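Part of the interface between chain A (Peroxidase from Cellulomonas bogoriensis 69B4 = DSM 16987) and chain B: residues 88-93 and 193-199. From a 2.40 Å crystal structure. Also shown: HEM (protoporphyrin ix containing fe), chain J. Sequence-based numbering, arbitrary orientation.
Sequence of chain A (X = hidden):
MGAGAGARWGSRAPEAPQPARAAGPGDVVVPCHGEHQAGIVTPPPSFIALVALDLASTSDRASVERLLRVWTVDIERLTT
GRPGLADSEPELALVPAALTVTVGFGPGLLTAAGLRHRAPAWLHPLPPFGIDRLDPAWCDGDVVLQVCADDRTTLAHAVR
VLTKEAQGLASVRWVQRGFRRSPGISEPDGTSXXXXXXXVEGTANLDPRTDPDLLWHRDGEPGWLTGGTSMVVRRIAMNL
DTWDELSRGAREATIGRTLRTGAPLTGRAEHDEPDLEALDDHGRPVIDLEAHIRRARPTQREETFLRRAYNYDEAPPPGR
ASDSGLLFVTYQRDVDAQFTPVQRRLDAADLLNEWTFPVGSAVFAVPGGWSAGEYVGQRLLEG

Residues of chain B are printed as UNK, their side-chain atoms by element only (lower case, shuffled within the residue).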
# COMPACT_ATOMS: atom_id res chain seq x y z
N SER A 88 12.48 1.69 -18.70
CA SER A 88 12.98 0.36 -19.10
C SER A 88 11.91 -0.72 -18.85
O SER A 88 12.19 -1.89 -19.22
CB SER A 88 14.27 0.08 -18.36
OG SER A 88 14.22 0.58 -17.02
N GLU A 89 10.75 -0.38 -18.27
CA GLU A 89 9.63 -1.33 -18.00
C GLU A 89 8.35 -0.80 -18.63
O GLU A 89 7.37 -0.50 -17.95
CB GLU A 89 9.46 -1.59 -16.51
CG GLU A 89 10.68 -2.21 -15.85
CD GLU A 89 11.71 -1.21 -15.37
OE1 GLU A 89 11.35 -0.31 -14.56
OE2 GLU A 89 12.87 -1.30 -15.81
N PRO A 90 8.32 -0.65 -19.98
CA PRO A 90 7.19 -0.01 -20.66
C PRO A 90 5.83 -0.67 -20.40
O PRO A 90 4.85 0.05 -20.34
CB PRO A 90 7.57 -0.10 -22.15
CG PRO A 90 8.68 -1.15 -22.23
CD PRO A 90 9.40 -1.06 -20.91
N GLU A 91 5.78 -1.99 -20.26
CA GLU A 91 4.53 -2.75 -20.05
C GLU A 91 3.88 -2.35 -18.72
O GLU A 91 2.62 -2.47 -18.61
CB GLU A 91 4.79 -4.25 -20.08
CG GLU A 91 5.06 -4.77 -21.49
CD GLU A 91 6.48 -4.63 -22.00
OE1 GLU A 91 7.40 -4.31 -21.19
OE2 GLU A 91 6.65 -4.81 -23.22
N LEU A 92 4.67 -1.85 -17.76
CA LEU A 92 4.15 -1.39 -16.45
C LEU A 92 3.49 -0.02 -16.61
O LEU A 92 2.92 0.46 -15.62
CB LEU A 92 5.30 -1.32 -15.45
CG LEU A 92 5.89 -2.64 -14.97
CD1 LEU A 92 6.91 -2.41 -13.86
CD2 LEU A 92 4.81 -3.59 -14.48
N ALA A 93 3.56 0.60 -17.79
CA ALA A 93 3.06 1.97 -18.08
C ALA A 93 1.74 1.93 -18.85
O ALA A 93 1.05 2.93 -18.86
CB ALA A 93 4.09 2.75 -18.85
N UNK B 193 0.16 -11.95 -13.84
CA UNK B 193 0.60 -10.87 -12.91
C UNK B 193 1.88 -10.26 -13.47
O UNK B 193 2.72 -11.01 -14.01
c UNK B 193 3.80 -10.43 -9.45
c UNK B 193 0.89 -11.40 -11.50
c UNK B 193 1.20 -10.31 -10.48
s UNK B 193 2.12 -10.91 -9.03
N UNK B 194 2.02 -8.94 -13.34
CA UNK B 194 3.23 -8.17 -13.69
C UNK B 194 3.96 -7.85 -12.40
O UNK B 194 3.29 -7.39 -11.47
n UNK B 194 5.43 -7.84 -18.84
n UNK B 194 3.71 -8.10 -20.32
n UNK B 194 3.27 -7.54 -18.14
c UNK B 194 4.13 -7.82 -19.10
c UNK B 194 3.67 -7.26 -16.76
c UNK B 194 2.47 -7.09 -15.87
c UNK B 194 2.87 -6.88 -14.42
N UNK B 195 5.26 -8.14 -12.34
CA UNK B 195 6.12 -7.81 -11.18
C UNK B 195 6.86 -6.52 -11.54
O UNK B 195 6.73 -6.04 -12.68
n UNK B 195 8.53 -10.53 -11.87
c UNK B 195 8.13 -9.28 -11.78
c UNK B 195 7.03 -8.98 -10.79
o UNK B 195 8.63 -8.38 -12.45
N UNK B 196 7.60 -5.97 -10.58
CA UNK B 196 8.21 -4.62 -10.69
C UNK B 196 9.54 -4.71 -11.44
O UNK B 196 10.16 -3.65 -11.66
c UNK B 196 7.22 -3.31 -7.17
c UNK B 196 6.21 -2.69 -9.36
c UNK B 196 7.01 -3.76 -8.60
c UNK B 196 8.35 -4.04 -9.28
N UNK B 197 9.94 -5.92 -11.87
CA UNK B 197 11.00 -6.07 -12.90
C UNK B 197 10.37 -5.90 -14.29
O UNK B 197 11.11 -5.80 -15.26
c UNK B 197 11.73 -7.40 -12.77
c UNK B 197 13.00 -7.27 -11.92
c UNK B 197 15.41 -8.40 -11.07
s UNK B 197 13.76 -8.88 -11.56
N UNK B 198 9.03 -5.81 -14.35
CA UNK B 198 8.25 -5.64 -15.58
C UNK B 198 7.88 -6.98 -16.20
O UNK B 198 7.34 -6.97 -17.32
N UNK B 199 8.11 -8.09 -15.50
CA UNK B 199 7.96 -9.47 -16.05
C UNK B 199 6.55 -10.00 -15.76
O UNK B 199 5.90 -9.52 -14.82
c UNK B 199 10.41 -10.04 -15.65
o UNK B 199 10.92 -10.85 -13.45
c UNK B 199 8.97 -10.43 -15.40
n UNK B 199 12.63 -10.55 -14.89
c UNK B 199 11.34 -10.52 -14.56
CHA HEM J . 8.99 -18.88 -12.94
CHB HEM J . 10.29 -14.39 -11.68
CHC HEM J . 12.13 -16.05 -7.55
CHD HEM J . 10.56 -20.48 -8.62
C1A HEM J . 9.23 -17.51 -12.96
C2A HEM J . 8.95 -16.66 -14.05
C3A HEM J . 9.32 -15.42 -13.69
C4A HEM J . 9.81 -15.48 -12.38
CMA HEM J . 9.23 -14.15 -14.51
CAA HEM J . 8.39 -17.07 -15.40
CBA HEM J . 6.87 -16.98 -15.46
CGA HEM J . 6.27 -18.01 -14.56
O1A HEM J . 5.84 -17.62 -13.44
O2A HEM J . 6.19 -19.24 -14.93
C1B HEM J . 10.91 -14.48 -10.44
C2B HEM J . 11.48 -13.34 -9.80
C3B HEM J . 12.00 -13.79 -8.62
C4B HEM J . 11.73 -15.25 -8.61
CMB HEM J . 11.47 -11.92 -10.32
CAB HEM J . 12.68 -13.07 -7.51
CBB HEM J . 12.75 -11.75 -7.40
C1C HEM J . 11.87 -17.40 -7.46
C2C HEM J . 12.34 -18.21 -6.42
C3C HEM J . 11.92 -19.49 -6.69
C4C HEM J . 11.17 -19.45 -7.94
CMC HEM J . 13.15 -17.82 -5.20
CAC HEM J . 12.27 -20.52 -5.69
CBC HEM J . 11.85 -21.75 -5.75
C1D HEM J . 10.00 -20.37 -9.92
C2D HEM J . 9.45 -21.52 -10.65
C3D HEM J . 9.02 -21.09 -11.85
C4D HEM J . 9.31 -19.66 -11.84
CMD HEM J . 9.36 -22.97 -10.20
CAD HEM J . 8.36 -21.93 -12.93
CBD HEM J . 9.41 -22.45 -13.92
CGD HEM J . 8.79 -23.23 -15.06
O1D HEM J . 8.36 -24.38 -14.88
O2D HEM J . 8.70 -22.74 -16.22
NA HEM J . 9.76 -16.76 -11.94
NB HEM J . 11.09 -15.59 -9.71
NC HEM J . 11.19 -18.15 -8.38
ND HEM J . 9.90 -19.28 -10.70
FE HEM J . 10.46 -17.53 -10.25
O HOH W 1 11.13 -4.96 -18.10
O HOH W 2 8.57 -4.82 -18.73

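Position 193 of chain B carries an unbranched side chain of two carbons, a sulfur and a terminal carbon. It touches nothing in the chain A stretch. A thioether of this length is methionine, Met193(B).

Position 194 has three carbons, a nitrogen, then a carbon bearing two more nitrogens. Its CA-to-CB bond points toward chain A. Its CB lies 3.8 Å from CD2 of Leu92(A). Farther out, the carbon bearing the two nitrogens lies 3.8 Å from CB of Glu91(A). That group is a guanidinium, so the residue is Arg194(B). CB of Glu91(A) sits over one face of the guanidinium.

Position 195 has two carbons, the second carrying one oxygen and one nitrogen. Its CA-to-CB bond points away from chain A, but its backbone O is 3.6 Å from CD2 of Leu92(A). The short amide is asparagine, Asn195(B). ND2 of Asn195(B) lies 3.6 Å from CMB of the heme.

Position 196 has four carbons, forked at the second. The side chain starts away from chain A, and the closest contact is made by the backbone: its CA is 4.1 Å from CD1 of Leu92(A). This is leucine, Leu196(B).

Position 197 again shows two carbons, a sulfur and a carbon, unbranched. Its side chain also starts away from chain A. Its backbone O is 3.7 Å from CG of Glu89(A). It is Met197(B).

Position 198 has no side-chain atoms. Its CA packs 3.9 Å from CG of Leu92(A). Its phi of 89° favors glycine. An ideal CB would point toward chain A and lie only 3.2 Å from CG of Glu89(A), which is tight. The residue is Gly198(B).

Position 199 has three carbons, the third carrying one oxygen and one nitrogen. It makes no contact with the chain A stretch. The longer amide is glutamine, Gln199(B). Its OE1 accepts a hydrogen bond from ND2 of Asn195(B) at 2.9 Å.

The contact works by packing, with no direct hydrogen bond between the stretches. Leu92(A) has the largest covered area and rests against the backbone of a type I turn, Asn195(B) to Gly198(B). The turn is closed by N of Gly198(B) bonding to O of Asn195(B) at 2.9 Å. NH1 of Arg194(B) donates to O of Gly198(B) at 2.6 Å, tying the arginine back to the turn. Water 2 adds a polar link: it donates to OE1 of Glu91(A) at 2.8 Å and to O of Gly198(B) at 2.9 Å, though other acceptors compete for its protons.

Chain B 193-199: MRNLMGQ
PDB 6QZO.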